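Long-range contacts in TCR alpha chain (Gallus gallus, PDB 6LIR), which pairs with the TCR beta chain to form the chicken alpha-beta T-cell receptor, which probably recognises peptide antigens presented by MHC molecules: residues A8-G13 against T103-Q108; S29-R34 against A88-S93; P115-L120 against G188-D193. All blocks are in the same frame, centred on the assembly; numbering follows the deposited sequence.

Contact 1 of 3, residues A8-G13 against T103-Q108; sequences AETSEG and TRLSVQ
This is the parallel pairing of the A' and G strands that marks immunoglobulin V-set domains. Strand 8-11 runs beside 103-108; the axes of the two short segments approach to 4.6 Å and their directions differ by 20°. Ala-8 pairs with Leu-105, Glu-9 with Ser-106, Thr-10 with Val-107 and Ser-11 with Gln-108. Five backbone hydrogen bonds join them. Ala-8 N reaches Arg-104 O at 2.9 Å, from above the carbonyl plane. Ser-106 N then gives to Ala-8 O, in the carbonyl plane. Thr-10 N meets Ser-106 O nearly along the C=O axis. Gln-108 N gives to Thr-10 O at 2.8 Å, with an N-H...O angle of 166°. Past the end of strand 8-11, Glu-12 N still binds Gln-108 O at 2.9 Å. The side chains alternate between two faces. On one, Ala-8 CB meets Thr-103 CG2 at 3.9 Å and Leu-105 CD1 at 4.1 Å. On the same face, Thr-10 and Val-107 lie side by side, CG2 to CG2 at 4.0 Å. On the other face, Glu-9 and Gln-108 cross obliquely, their flat ends turned 77° apart. Thr-10 OG1 turns anti to its own backbone N and binds Thr-14 O. Ile-16, from the strand 16-21 of the other sheet, packs on Ala-8, Thr-10 and Leu-105. Arg-104 leads away to a salt bridge with Glu-170 of the TCR beta chain. Strand 97-108 lies between the outermost strand 7-11 and the antiparallel strand 84-90.

Contact 2 of 3, residues S29-R34 against A88-S93; sequences SIQWYR and AVRGSS
Strands 29-34 and 88-90 run antiparallel and are joined by backbone hydrogen bonds. Gln-31 and Ala-88 form a hydrogen-bonded pair, gripped twice. Gln-31 N gives to Ala-88 O at 2.8 Å, nearly along the C=O axis. Ala-88 N returns a bond to Gln-31 O, also 2.8 Å, in the carbonyl plane. At Ser-29 and Arg-90, Arg-90 N gives to Ser-29 O at 3.0 Å. Ile-30 and Val-89, between them, are a non-hydrogen-bonded pair.

The apolar contacts lie on both faces. Ile-30 and Val-89 lie side by side and point the same way. Each sets its CG1 anti to its own carbonyl carbon, and the two CG1 atoms meet at 3.9 Å. Ile-30 also touches Val-63 of strand 59-63, so this face looks into the sandwich. On the opposite face, the ring of Tyr-33 brings CE1 to 4.4 Å from Ala-88 CB.

The polar side chains share the face of Ala-88. Arg-90 bends at chi3 (-69°), and this carries its guanidinium back along the sheet. Its NH1 lies 3.0 Å from Gln-31 OE1, with the amide and guanidinium planes 36° apart. Ser-29 OG sits at the guanidinium edge, 3.9 Å from Arg-90 NE. This hydroxyl is buried and has no polar partner in the model. Asn-96 of the TCR beta chain packs on Ser-29, Gln-31 and Arg-90. Tyr-33 OH is hydrogen-bonded to Leu-99 N of the same beta chain.

Such pairing is typical of the C and F strands of a V domain. Strand F carries Cys-87 of the Cys-20 to Cys-87 disulfide and leads into the CDR3 loop, and the polar face of the pair helps to form the interface with the beta chain.

Contact 3 of 3, residues P115-L120 against G188-D193; sequences PSVYRL and GILKGD
Val-117 sets CG1 anti to its backbone N (chi1 172°), which places CG2 beside that nitrogen and 3.9 Å from Leu-190 CB. Leu-190 turns CG anti to its carbonyl carbon (chi1 -60°). Its CD1 then meets Pro-115 CB at 3.6 Å, and the two side chains cross at about a right angle. Arg-119 bends at chi2 and again at chi3 (60°), so its CD lies over the backbone, 3.4 Å from Gly-192 O. A CB on Gly-192 would be crowded against that same CD. The topology is consistent with strands A and G of a C-type immunoglobulin domain, on the outer edges of the two facing sheets. They meet here through side chains, packed on each other and, at Arg-119, on backbone carbonyls. Cys-180 of the Cys-131 to Cys-180 disulfide touches both Val-117 and Arg-119. Asp-193 O lies in the plane of the Arg-119 guanidinium, at its edge, 3.9 Å from NE. Outside the two segments, the guanidinium forms salt bridges with Asp-194 through NH2 and with Glu-129 through NH1. An alanine at Arg-119 would remove these outside partners and the cover over Gly-192, and would probably loosen the hold on the chain after strand 188-191. Leu-190 also packs on His-184 of the adjacent strand 181-184.

How the contacts relate
Contacts 1 and 2 belong to one sheet of the V domain. Contact 2 is nested in the chain inside the loop that contact 1 closes, and strands 84-90 and 97-108 are neighbours. The centres of contacts 1 and 2 lie about 23 Å apart. Contact 2 is fully buried between the sandwich interior and the beta chain. Contact 1 is partly buried, at the sheet's outer edge. Both rely on backbone hydrogen bonds, between parallel strands in contact 1 and antiparallel strands in contact 2. Contact 3 belongs to the second domain, its centre about 49 Å from that of contact 2. It is also partly buried, but it joins strands of two different sheets, through apolar side chains and an arginine rather than backbone pairing.

Contact 1 of 3, residues A8-G13 against T103-Q108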
ATOM      1  N   ALA A   8      -0.007  -0.775 -15.161  1.00 43.06           N
ATOM      2  CA  ALA A   8      -0.675  -1.725 -16.037  1.00 41.22           C
ATOM      3  C   ALA A   8      -2.019  -2.075 -15.418  1.00 43.82           C
ATOM      4  O   ALA A   8      -2.207  -1.978 -14.201  1.00 39.77           O
ATOM      5  CB  ALA A   8       0.163  -2.989 -16.251  1.00 36.10           C
ATOM      6  N   GLU A   9      -2.955  -2.494 -16.262  1.00 45.15           N
ATOM      7  CA  GLU A   9      -4.281  -2.845 -15.782  1.00 47.51           C
ATOM      8  C   GLU A   9      -4.825  -4.011 -16.590  1.00 47.58           C
ATOM      9  O   GLU A   9      -4.555  -4.147 -17.786  1.00 42.00           O
ATOM     10  CB  GLU A   9      -5.244  -1.647 -15.861  1.00 50.48           C
ATOM     11  CG  GLU A   9      -5.621  -1.247 -17.281  1.00 64.92           C
ATOM     12  CD  GLU A   9      -6.660  -0.140 -17.333  1.00 76.43           C
ATOM     13  OE1 GLU A   9      -6.309   0.986 -17.746  1.00 82.78           O
ATOM     14  OE2 GLU A   9      -7.826  -0.396 -16.965  1.00 76.08           O
ATOM     15  N   THR A  10      -5.603  -4.850 -15.917  1.00 39.08           N
ATOM     16  CA  THR A  10      -6.177  -6.034 -16.535  1.00 41.03           C
ATOM     17  C   THR A  10      -7.408  -6.436 -15.740  1.00 40.22           C
ATOM     18  O   THR A  10      -7.559  -6.079 -14.570  1.00 39.87           O
ATOM     19  CB  THR A  10      -5.175  -7.193 -16.598  1.00 38.41           C
ATOM     20  OG1 THR A  10      -5.688  -8.224 -17.450  1.00 38.65           O
ATOM     21  CG2 THR A  10      -4.933  -7.770 -15.212  1.00 36.35           C
ATOM     22  N   SER A  11      -8.292  -7.169 -16.397  1.00 40.94           N
ATOM     23  CA  SER A  11      -9.457  -7.712 -15.723  1.00 46.09           C
ATOM     24  C   SER A  11      -9.113  -9.075 -15.140  1.00 43.16           C
ATOM     25  O   SER A  11      -8.227  -9.778 -15.634  1.00 40.28           O
ATOM     26  CB  SER A  11     -10.643  -7.829 -16.681  1.00 42.98           C
ATOM     27  OG  SER A  11     -10.448  -8.892 -17.596  1.00 53.49           O
ATOM     28  N   GLU A  12      -9.824  -9.436 -14.074  1.00 39.83           N
ATOM     29  CA  GLU A  12      -9.629 -10.717 -13.410  1.00 42.14           C
ATOM     30  C   GLU A  12      -9.714 -11.862 -14.411  1.00 42.21           C
ATOM     31  O   GLU A  12     -10.632 -11.920 -15.231  1.00 42.18           O
ATOM     32  CB  GLU A  12     -10.678 -10.896 -12.312  1.00 44.76           C
ATOM     33  CG  GLU A  12     -10.315 -11.923 -11.257  1.00 42.67           C
ATOM     34  CD  GLU A  12     -11.122 -11.748  -9.984  1.00 57.41           C
ATOM     35  OE1 GLU A  12     -12.229 -11.170 -10.060  1.00 53.74           O
ATOM     36  OE2 GLU A  12     -10.649 -12.179  -8.908  1.00 60.28           O
ATOM     37  N   GLY A  13      -8.712 -12.740 -14.379  1.00 47.07           N
ATOM     38  CA  GLY A  13      -8.645 -13.867 -15.284  1.00 41.65           C
ATOM     39  C   GLY A  13      -8.065 -13.577 -16.651  1.00 39.08           C
ATOM     40  O   GLY A  13      -7.777 -14.524 -17.394  1.00 42.89           O
ATOM     41  N   THR A 103       6.311  -1.529 -11.996  1.00 30.96           N
ATOM     42  CA  THR A 103       5.053  -1.417 -12.722  1.00 33.87           C
ATOM     43  C   THR A 103       3.908  -1.705 -11.760  1.00 33.97           C
ATOM     44  O   THR A 103       3.860  -2.779 -11.148  1.00 32.70           O
ATOM     45  CB  THR A 103       5.022  -2.372 -13.916  1.00 32.71           C
ATOM     46  OG1 THR A 103       6.003  -1.950 -14.874  1.00 31.94           O
ATOM     47  CG2 THR A 103       3.643  -2.358 -14.576  1.00 34.31           C
ATOM     48  N   ARG A 104       2.990  -0.752 -11.632  1.00 36.39           N
ATOM     49  CA  ARG A 104       1.879  -0.863 -10.690  1.00 39.29           C
ATOM     50  C   ARG A 104       0.724  -1.561 -11.396  1.00 37.72           C
ATOM     51  O   ARG A 104       0.080  -0.974 -12.269  1.00 37.52           O
ATOM     52  CB  ARG A 104       1.439   0.505 -10.172  1.00 37.19           C
ATOM     53  CG  ARG A 104       0.286   0.379  -9.222  1.00 48.17           C
ATOM     54  CD  ARG A 104      -0.038   1.626  -8.411  1.00 56.47           C
ATOM     55  NE  ARG A 104      -1.290   1.407  -7.776  1.00 68.44           N
ATOM     56  CZ  ARG A 104      -1.462   0.831  -6.583  1.00 72.19           C
ATOM     57  NH1 ARG A 104      -2.655   0.614  -6.038  1.00 67.78           N
ATOM     58  NH2 ARG A 104      -0.397   0.469  -5.880  1.00 63.31           N
ATOM     59  N   LEU A 105       0.470  -2.815 -11.030  1.00 33.26           N
ATOM     60  CA  LEU A 105      -0.577  -3.596 -11.676  1.00 36.68           C
ATOM     61  C   LEU A 105      -1.897  -3.420 -10.936  1.00 36.81           C
ATOM     62  O   LEU A 105      -1.956  -3.548  -9.710  1.00 37.78           O
ATOM     63  CB  LEU A 105      -0.214  -5.081 -11.739  1.00 33.84           C
ATOM     64  CG  LEU A 105      -1.338  -5.972 -12.294  1.00 32.23           C
ATOM     65  CD1 LEU A 105      -1.698  -5.559 -13.716  1.00 27.49           C
ATOM     66  CD2 LEU A 105      -0.983  -7.454 -12.228  1.00 31.74           C
ATOM     67  N   SER A 106      -2.945  -3.130 -11.694  1.00 39.15           N
ATOM     68  CA  SER A 106      -4.307  -3.026 -11.195  1.00 44.70           C
ATOM     69  C   SER A 106      -5.117  -4.144 -11.833  1.00 45.57           C
ATOM     70  O   SER A 106      -5.016  -4.367 -13.043  1.00 45.14           O
ATOM     71  CB  SER A 106      -4.921  -1.664 -11.530  1.00 47.20           C
ATOM     72  OG  SER A 106      -4.693  -0.731 -10.489  1.00 61.39           O
ATOM     73  N   VAL A 107      -5.901  -4.853 -11.026  1.00 37.63           N
ATOM     74  CA  VAL A 107      -6.684  -5.986 -11.503  1.00 36.53           C
ATOM     75  C   VAL A 107      -8.142  -5.701 -11.184  1.00 42.16           C
ATOM     76  O   VAL A 107      -8.522  -5.598 -10.010  1.00 37.56           O
ATOM     77  CB  VAL A 107      -6.232  -7.307 -10.862  1.00 36.29           C
ATOM     78  CG1 VAL A 107      -7.128  -8.458 -11.316  1.00 31.12           C
ATOM     79  CG2 VAL A 107      -4.774  -7.592 -11.193  1.00 36.21           C
ATOM     80  N   GLN A 108      -8.957  -5.582 -12.231  1.00 49.03           N
ATOM     81  CA  GLN A 108     -10.353  -5.205 -12.084  1.00 53.34           C
ATOM     82  C   GLN A 108     -11.227  -6.443 -12.037  1.00 50.83           C
ATOM     83  O   GLN A 108     -11.294  -7.184 -13.031  1.00 52.25           O
ATOM     84  CB  GLN A 108     -10.787  -4.299 -13.228  1.00 53.34           C
ATOM     85  CG  GLN A 108     -10.158  -2.918 -13.183  1.00 59.35           C
ATOM     86  CD  GLN A 108      -9.640  -2.474 -14.532  1.00 68.76           C
ATOM     87  OE1 GLN A 108      -8.558  -1.896 -14.635  1.00 74.35           O
ATOM     88  NE2 GLN A 108     -10.411  -2.743 -15.580  1.00 70.21           N
TER

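Contact 2 of 3, residues S29-R34 against A88-S93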
ATOM      1  N   SER A  29      21.846 -12.324 -14.579  1.00 38.09           N
ATOM      2  CA  SER A  29      20.678 -12.957 -13.993  1.00 42.07           C
ATOM      3  C   SER A  29      19.591 -11.904 -13.855  1.00 38.31           C
ATOM      4  O   SER A  29      19.873 -10.710 -13.717  1.00 35.97           O
ATOM      5  CB  SER A  29      20.991 -13.586 -12.630  1.00 45.90           C
ATOM      6  OG  SER A  29      21.205 -12.587 -11.650  1.00 50.01           O
ATOM      7  N   ILE A  30      18.346 -12.356 -13.920  1.00 37.80           N
ATOM      8  CA  ILE A  30      17.191 -11.476 -13.843  1.00 40.35           C
ATOM      9  C   ILE A  30      16.275 -12.001 -12.751  1.00 41.04           C
ATOM     10  O   ILE A  30      16.003 -13.205 -12.686  1.00 39.56           O
ATOM     11  CB  ILE A  30      16.446 -11.393 -15.190  1.00 41.16           C
ATOM     12  CG1 ILE A  30      17.298 -10.649 -16.222  1.00 41.47           C
ATOM     13  CG2 ILE A  30      15.108 -10.703 -15.024  1.00 39.17           C
ATOM     14  CD1 ILE A  30      16.817 -10.812 -17.644  1.00 45.93           C
ATOM     15  N   GLN A  31      15.787 -11.097 -11.911  1.00 34.87           N
ATOM     16  CA  GLN A  31      14.864 -11.440 -10.847  1.00 37.99           C
ATOM     17  C   GLN A  31      13.667 -10.514 -10.931  1.00 37.46           C
ATOM     18  O   GLN A  31      13.764  -9.385 -11.422  1.00 35.40           O
ATOM     19  CB  GLN A  31      15.502 -11.313  -9.457  1.00 36.53           C
ATOM     20  CG  GLN A  31      16.638 -12.278  -9.196  1.00 46.15           C
ATOM     21  CD  GLN A  31      17.648 -11.725  -8.210  1.00 58.10           C
ATOM     22  OE1 GLN A  31      18.849 -11.719  -8.479  1.00 85.62           O
ATOM     23  NE2 GLN A  31      17.166 -11.256  -7.063  1.00 63.65           N
ATOM     24  N   TRP A  32      12.544 -10.989 -10.411  1.00 35.21           N
ATOM     25  CA  TRP A  32      11.333 -10.196 -10.360  1.00 31.81           C
ATOM     26  C   TRP A  32      10.781 -10.261  -8.949  1.00 34.50           C
ATOM     27  O   TRP A  32      10.820 -11.313  -8.301  1.00 30.50           O
ATOM     28  CB  TRP A  32      10.285 -10.697 -11.357  1.00 31.13           C
ATOM     29  CG  TRP A  32      10.505 -10.226 -12.758  1.00 32.19           C
ATOM     30  CD1 TRP A  32      11.367 -10.756 -13.676  1.00 30.91           C
ATOM     31  CD2 TRP A  32       9.850  -9.132 -13.408  1.00 32.87           C
ATOM     32  NE1 TRP A  32      11.286 -10.060 -14.860  1.00 28.70           N
ATOM     33  CE2 TRP A  32      10.360  -9.059 -14.722  1.00 34.30           C
ATOM     34  CE3 TRP A  32       8.874  -8.211 -13.011  1.00 35.58           C
ATOM     35  CZ2 TRP A  32       9.930  -8.103 -15.641  1.00 34.06           C
ATOM     36  CZ3 TRP A  32       8.448  -7.258 -13.924  1.00 35.41           C
ATOM     37  CH2 TRP A  32       8.976  -7.213 -15.225  1.00 34.99           C
ATOM     38  N   TYR A  33      10.275  -9.123  -8.487  1.00 33.89           N
ATOM     39  CA  TYR A  33       9.695  -8.985  -7.164  1.00 35.55           C
ATOM     40  C   TYR A  33       8.346  -8.301  -7.310  1.00 35.90           C
ATOM     41  O   TYR A  33       8.059  -7.655  -8.322  1.00 37.80           O
ATOM     42  CB  TYR A  33      10.593  -8.156  -6.228  1.00 32.18           C
ATOM     43  CG  TYR A  33      11.929  -8.782  -5.891  1.00 35.51           C
ATOM     44  CD1 TYR A  33      12.975  -8.781  -6.806  1.00 38.49           C
ATOM     45  CD2 TYR A  33      12.150  -9.352  -4.643  1.00 35.27           C
ATOM     46  CE1 TYR A  33      14.200  -9.349  -6.494  1.00 37.10           C
ATOM     47  CE2 TYR A  33      13.369  -9.922  -4.320  1.00 39.68           C
ATOM     48  CZ  TYR A  33      14.391  -9.917  -5.248  1.00 42.96           C
ATOM     49  OH  TYR A  33      15.602 -10.486  -4.923  1.00 41.44           O
ATOM     50  N   ARG A  34       7.512  -8.447  -6.286  1.00 31.01           N
ATOM     51  CA  ARG A  34       6.261  -7.713  -6.243  1.00 30.74           C
ATOM     52  C   ARG A  34       6.052  -7.182  -4.836  1.00 33.11           C
ATOM     53  O   ARG A  34       6.365  -7.854  -3.846  1.00 29.82           O
ATOM     54  CB  ARG A  34       5.074  -8.571  -6.713  1.00 34.33           C
ATOM     55  CG  ARG A  34       4.501  -9.544  -5.710  1.00 33.62           C
ATOM     56  CD  ARG A  34       3.215 -10.134  -6.265  1.00 31.68           C
ATOM     57  NE  ARG A  34       2.747 -11.276  -5.489  1.00 38.40           N
ATOM     58  CZ  ARG A  34       1.674 -11.995  -5.800  1.00 38.97           C
ATOM     59  NH1 ARG A  34       0.958 -11.693  -6.879  1.00 32.82           N
ATOM     60  NH2 ARG A  34       1.321 -13.020  -5.039  1.00 35.22           N
ATOM     61  N   ALA A  88      14.724  -6.787 -11.443  1.00 37.26           N
ATOM     62  CA  ALA A  88      16.051  -6.468 -10.937  1.00 39.41           C
ATOM     63  C   ALA A  88      17.055  -7.310 -11.706  1.00 41.33           C
ATOM     64  O   ALA A  88      16.896  -8.531 -11.794  1.00 40.43           O
ATOM     65  CB  ALA A  88      16.157  -6.740  -9.432  1.00 39.35           C
ATOM     66  N   VAL A  89      18.068  -6.662 -12.277  1.00 35.09           N
ATOM     67  CA  VAL A  89      19.013  -7.351 -13.146  1.00 39.42           C
ATOM     68  C   VAL A  89      20.423  -7.174 -12.603  1.00 41.72           C
ATOM     69  O   VAL A  89      20.738  -6.200 -11.911  1.00 37.06           O
ATOM     70  CB  VAL A  89      18.925  -6.843 -14.604  1.00 42.68           C
ATOM     71  CG1 VAL A  89      17.486  -6.904 -15.106  1.00 40.38           C
ATOM     72  CG2 VAL A  89      19.464  -5.427 -14.712  1.00 44.73           C
ATOM     73  N   ARG A  90      21.281  -8.127 -12.946  1.00 41.67           N
ATOM     74  CA  ARG A  90      22.685  -8.107 -12.568  1.00 49.02           C
ATOM     75  C   ARG A  90      23.520  -8.229 -13.828  1.00 47.23           C
ATOM     76  O   ARG A  90      23.288  -9.127 -14.643  1.00 40.45           O
ATOM     77  CB  ARG A  90      23.030  -9.227 -11.582  1.00 48.87           C
ATOM     78  CG  ARG A  90      23.703  -8.731 -10.317  1.00 58.05           C
ATOM     79  CD  ARG A  90      24.161  -9.880  -9.435  1.00 68.57           C
ATOM     80  NE  ARG A  90      23.031 -10.592  -8.847  1.00 72.13           N
ATOM     81  CZ  ARG A  90      22.448 -10.250  -7.700  1.00 71.44           C
ATOM     82  NH1 ARG A  90      21.421 -10.951  -7.241  1.00 74.53           N
ATOM     83  NH2 ARG A  90      22.890  -9.203  -7.017  1.00 67.12           N
ATOM     84  N   GLY A  91      24.488  -7.324 -13.982  1.00 44.78           N
ATOM     85  CA  GLY A  91      25.351  -7.350 -15.151  1.00 50.26           C
ATOM     86  C   GLY A  91      26.367  -8.470 -15.096  1.00 55.31           C
ATOM     87  O   GLY A  91      26.866  -8.914 -16.133  1.00 55.70           O
ATOM     88  N   SER A  92      26.691  -8.934 -13.892  1.00 43.86           N
ATOM     89  CA  SER A  92      27.678  -9.981 -13.685  1.00 52.00           C
ATOM     90  C   SER A  92      27.325 -10.717 -12.404  1.00 53.65           C
ATOM     91  O   SER A  92      26.496 -10.260 -11.615  1.00 53.76           O
ATOM     92  CB  SER A  92      29.093  -9.414 -13.589  1.00 66.65           C
ATOM     93  OG  SER A  92      29.410  -9.125 -12.237  1.00 65.91           O
ATOM     94  N   SER A  93      27.935 -11.892 -12.227  1.00 63.64           N
ATOM     95  CA  SER A  93      27.741 -12.637 -10.988  1.00 72.26           C
ATOM     96  C   SER A  93      28.098 -11.791  -9.768  1.00 74.81           C
ATOM     97  O   SER A  93      27.410 -11.842  -8.743  1.00 76.85           O
ATOM     98  CB  SER A  93      28.565 -13.930 -11.020  1.00 69.18           C
ATOM     99  OG  SER A  93      29.891 -13.696 -11.463  1.00 77.61           O
TER

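Contact 3 of 3, residues P115-L120 against G188-D193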
ATOM      1  N   PRO A 115     -25.479   0.488  -9.079  1.00 44.81           N
ATOM      2  CA  PRO A 115     -24.936   1.619  -8.320  1.00 42.38           C
ATOM      3  C   PRO A 115     -25.936   2.138  -7.303  1.00 44.35           C
ATOM      4  O   PRO A 115     -27.122   2.296  -7.597  1.00 42.53           O
ATOM      5  CB  PRO A 115     -24.627   2.666  -9.395  1.00 47.86           C
ATOM      6  CG  PRO A 115     -25.342   2.234 -10.623  1.00 47.56           C
ATOM      7  CD  PRO A 115     -25.855   0.848 -10.458  1.00 44.16           C
ATOM      8  N   SER A 116     -25.444   2.392  -6.093  1.00 40.37           N
ATOM      9  CA  SER A 116     -26.247   3.011  -5.053  1.00 41.49           C
ATOM     10  C   SER A 116     -25.390   4.032  -4.327  1.00 46.30           C
ATOM     11  O   SER A 116     -24.164   3.910  -4.264  1.00 39.69           O
ATOM     12  CB  SER A 116     -26.785   1.986  -4.055  1.00 37.53           C
ATOM     13  OG  SER A 116     -27.511   0.971  -4.715  1.00 45.17           O
ATOM     14  N   VAL A 117     -26.050   5.060  -3.816  1.00 37.97           N
ATOM     15  CA  VAL A 117     -25.398   6.144  -3.100  1.00 44.29           C
ATOM     16  C   VAL A 117     -26.073   6.275  -1.741  1.00 47.58           C
ATOM     17  O   VAL A 117     -27.296   6.130  -1.633  1.00 44.66           O
ATOM     18  CB  VAL A 117     -25.452   7.456  -3.911  1.00 48.12           C
ATOM     19  CG1 VAL A 117     -24.962   8.607  -3.095  1.00 52.45           C
ATOM     20  CG2 VAL A 117     -24.588   7.329  -5.159  1.00 47.50           C
ATOM     21  N   TYR A 118     -25.283   6.547  -0.702  1.00 46.41           N
ATOM     22  CA  TYR A 118     -25.816   6.635   0.648  1.00 48.30           C
ATOM     23  C   TYR A 118     -25.083   7.716   1.422  1.00 47.82           C
ATOM     24  O   TYR A 118     -23.901   7.980   1.194  1.00 49.57           O
ATOM     25  CB  TYR A 118     -25.676   5.316   1.428  1.00 44.57           C
ATOM     26  CG  TYR A 118     -26.156   4.078   0.712  1.00 44.40           C
ATOM     27  CD1 TYR A 118     -27.503   3.739   0.694  1.00 47.88           C
ATOM     28  CD2 TYR A 118     -25.260   3.239   0.068  1.00 41.35           C
ATOM     29  CE1 TYR A 118     -27.941   2.599   0.046  1.00 45.96           C
ATOM     30  CE2 TYR A 118     -25.688   2.102  -0.584  1.00 38.91           C
ATOM     31  CZ  TYR A 118     -27.027   1.785  -0.592  1.00 42.68           C
ATOM     32  OH  TYR A 118     -27.452   0.649  -1.242  1.00 47.40           O
ATOM     33  N   ARG A 119     -25.797   8.310   2.369  1.00 51.79           N
ATOM     34  CA  ARG A 119     -25.231   9.280   3.290  1.00 57.29           C
ATOM     35  C   ARG A 119     -25.047   8.610   4.640  1.00 51.77           C
ATOM     36  O   ARG A 119     -25.931   7.890   5.112  1.00 51.09           O
ATOM     37  CB  ARG A 119     -26.137  10.500   3.443  1.00 61.97           C
ATOM     38  CG  ARG A 119     -25.826  11.632   2.495  1.00 65.91           C
ATOM     39  CD  ARG A 119     -27.093  12.144   1.842  1.00 69.72           C
ATOM     40  NE  ARG A 119     -28.057  12.650   2.817  1.00 75.13           N
ATOM     41  CZ  ARG A 119     -28.105  13.912   3.236  1.00 79.46           C
ATOM     42  NH1 ARG A 119     -27.238  14.802   2.768  1.00 76.12           N
ATOM     43  NH2 ARG A 119     -29.017  14.286   4.125  1.00 73.94           N
ATOM     44  N   LEU A 120     -23.907   8.862   5.267  1.00 47.04           N
ATOM     45  CA  LEU A 120     -23.605   8.269   6.554  1.00 47.01           C
ATOM     46  C   LEU A 120     -23.283   9.361   7.555  1.00 42.93           C
ATOM     47  O   LEU A 120     -22.748  10.418   7.204  1.00 43.64           O
ATOM     48  CB  LEU A 120     -22.412   7.307   6.472  1.00 48.02           C
ATOM     49  CG  LEU A 120     -22.329   6.327   5.304  1.00 44.17           C
ATOM     50  CD1 LEU A 120     -21.087   5.454   5.449  1.00 35.82           C
ATOM     51  CD2 LEU A 120     -23.578   5.479   5.237  1.00 43.05           C
ATOM     52  N   GLY A 188     -29.148   6.848 -14.532  1.00 65.54           N
ATOM     53  CA  GLY A 188     -29.655   8.200 -14.355  1.00 66.92           C
ATOM     54  C   GLY A 188     -29.058   8.889 -13.142  1.00 68.74           C
ATOM     55  O   GLY A 188     -27.868   8.756 -12.835  1.00 69.23           O
ATOM     56  N   ILE A 189     -29.901   9.641 -12.442  1.00 64.95           N
ATOM     57  CA  ILE A 189     -29.460  10.450 -11.311  1.00 68.02           C
ATOM     58  C   ILE A 189     -29.436   9.587 -10.059  1.00 62.81           C
ATOM     59  O   ILE A 189     -30.405   8.881  -9.754  1.00 61.90           O
ATOM     60  CB  ILE A 189     -30.384  11.662 -11.116  1.00 73.48           C
ATOM     61  CG1 ILE A 189     -30.487  12.485 -12.399  1.00 74.64           C
ATOM     62  CG2 ILE A 189     -29.886  12.529  -9.971  1.00 70.52           C
ATOM     63  CD1 ILE A 189     -31.239  13.785 -12.212  1.00 71.08           C
ATOM     64  N   LEU A 190     -28.327   9.642  -9.327  1.00 63.52           N
ATOM     65  CA  LEU A 190     -28.195   8.959  -8.048  1.00 57.33           C
ATOM     66  C   LEU A 190     -27.988   9.998  -6.958  1.00 56.54           C
ATOM     67  O   LEU A 190     -27.105  10.855  -7.066  1.00 57.16           O
ATOM     68  CB  LEU A 190     -27.041   7.954  -8.079  1.00 57.05           C
ATOM     69  CG  LEU A 190     -27.198   6.864  -9.139  1.00 55.55           C
ATOM     70  CD1 LEU A 190     -25.999   5.940  -9.140  1.00 57.15           C
ATOM     71  CD2 LEU A 190     -28.479   6.083  -8.919  1.00 57.96           C
ATOM     72  N   LYS A 191     -28.820   9.927  -5.924  1.00 49.20           N
ATOM     73  CA  LYS A 191     -28.840  10.887  -4.831  1.00 55.90           C
ATOM     74  C   LYS A 191     -29.083  10.128  -3.535  1.00 56.59           C
ATOM     75  O   LYS A 191     -29.754   9.094  -3.532  1.00 56.12           O
ATOM     76  CB  LYS A 191     -29.905  11.975  -5.045  1.00 50.14           C
ATOM     77  CG  LYS A 191     -29.426  13.125  -5.929  1.00 53.45           C
ATOM     78  CD  LYS A 191     -30.573  13.787  -6.678  1.00 58.45           C
ATOM     79  CE  LYS A 191     -31.594  14.352  -5.718  1.00 54.14           C
ATOM     80  NZ  LYS A 191     -32.733  15.027  -6.397  1.00 60.16           N
ATOM     81  N   GLY A 192     -28.484  10.602  -2.449  1.00 58.05           N
ATOM     82  CA  GLY A 192     -28.626   9.956  -1.155  1.00 55.14           C
ATOM     83  C   GLY A 192     -29.637  10.662  -0.265  1.00 57.41           C
ATOM     84  O   GLY A 192     -29.769  11.885  -0.299  1.00 58.66           O
ATOM     85  N   ASP A 193     -30.352   9.862   0.520  1.00 74.52           N
ATOM     86  CA  ASP A 193     -31.279  10.284   1.566  1.00 80.86           C
ATOM     87  C   ASP A 193     -30.799   9.686   2.890  1.00 82.70           C
ATOM     88  O   ASP A 193     -29.714   9.101   2.969  1.00 83.39           O
ATOM     89  CB  ASP A 193     -32.726   9.897   1.233  1.00 81.53           C
ATOM     90  CG  ASP A 193     -32.878   8.440   0.866  1.00 83.94           C
ATOM     91  OD1 ASP A 193     -31.847   7.741   0.779  1.00 84.92           O
ATOM     92  OD2 ASP A 193     -34.029   7.993   0.665  1.00 76.03           O
TER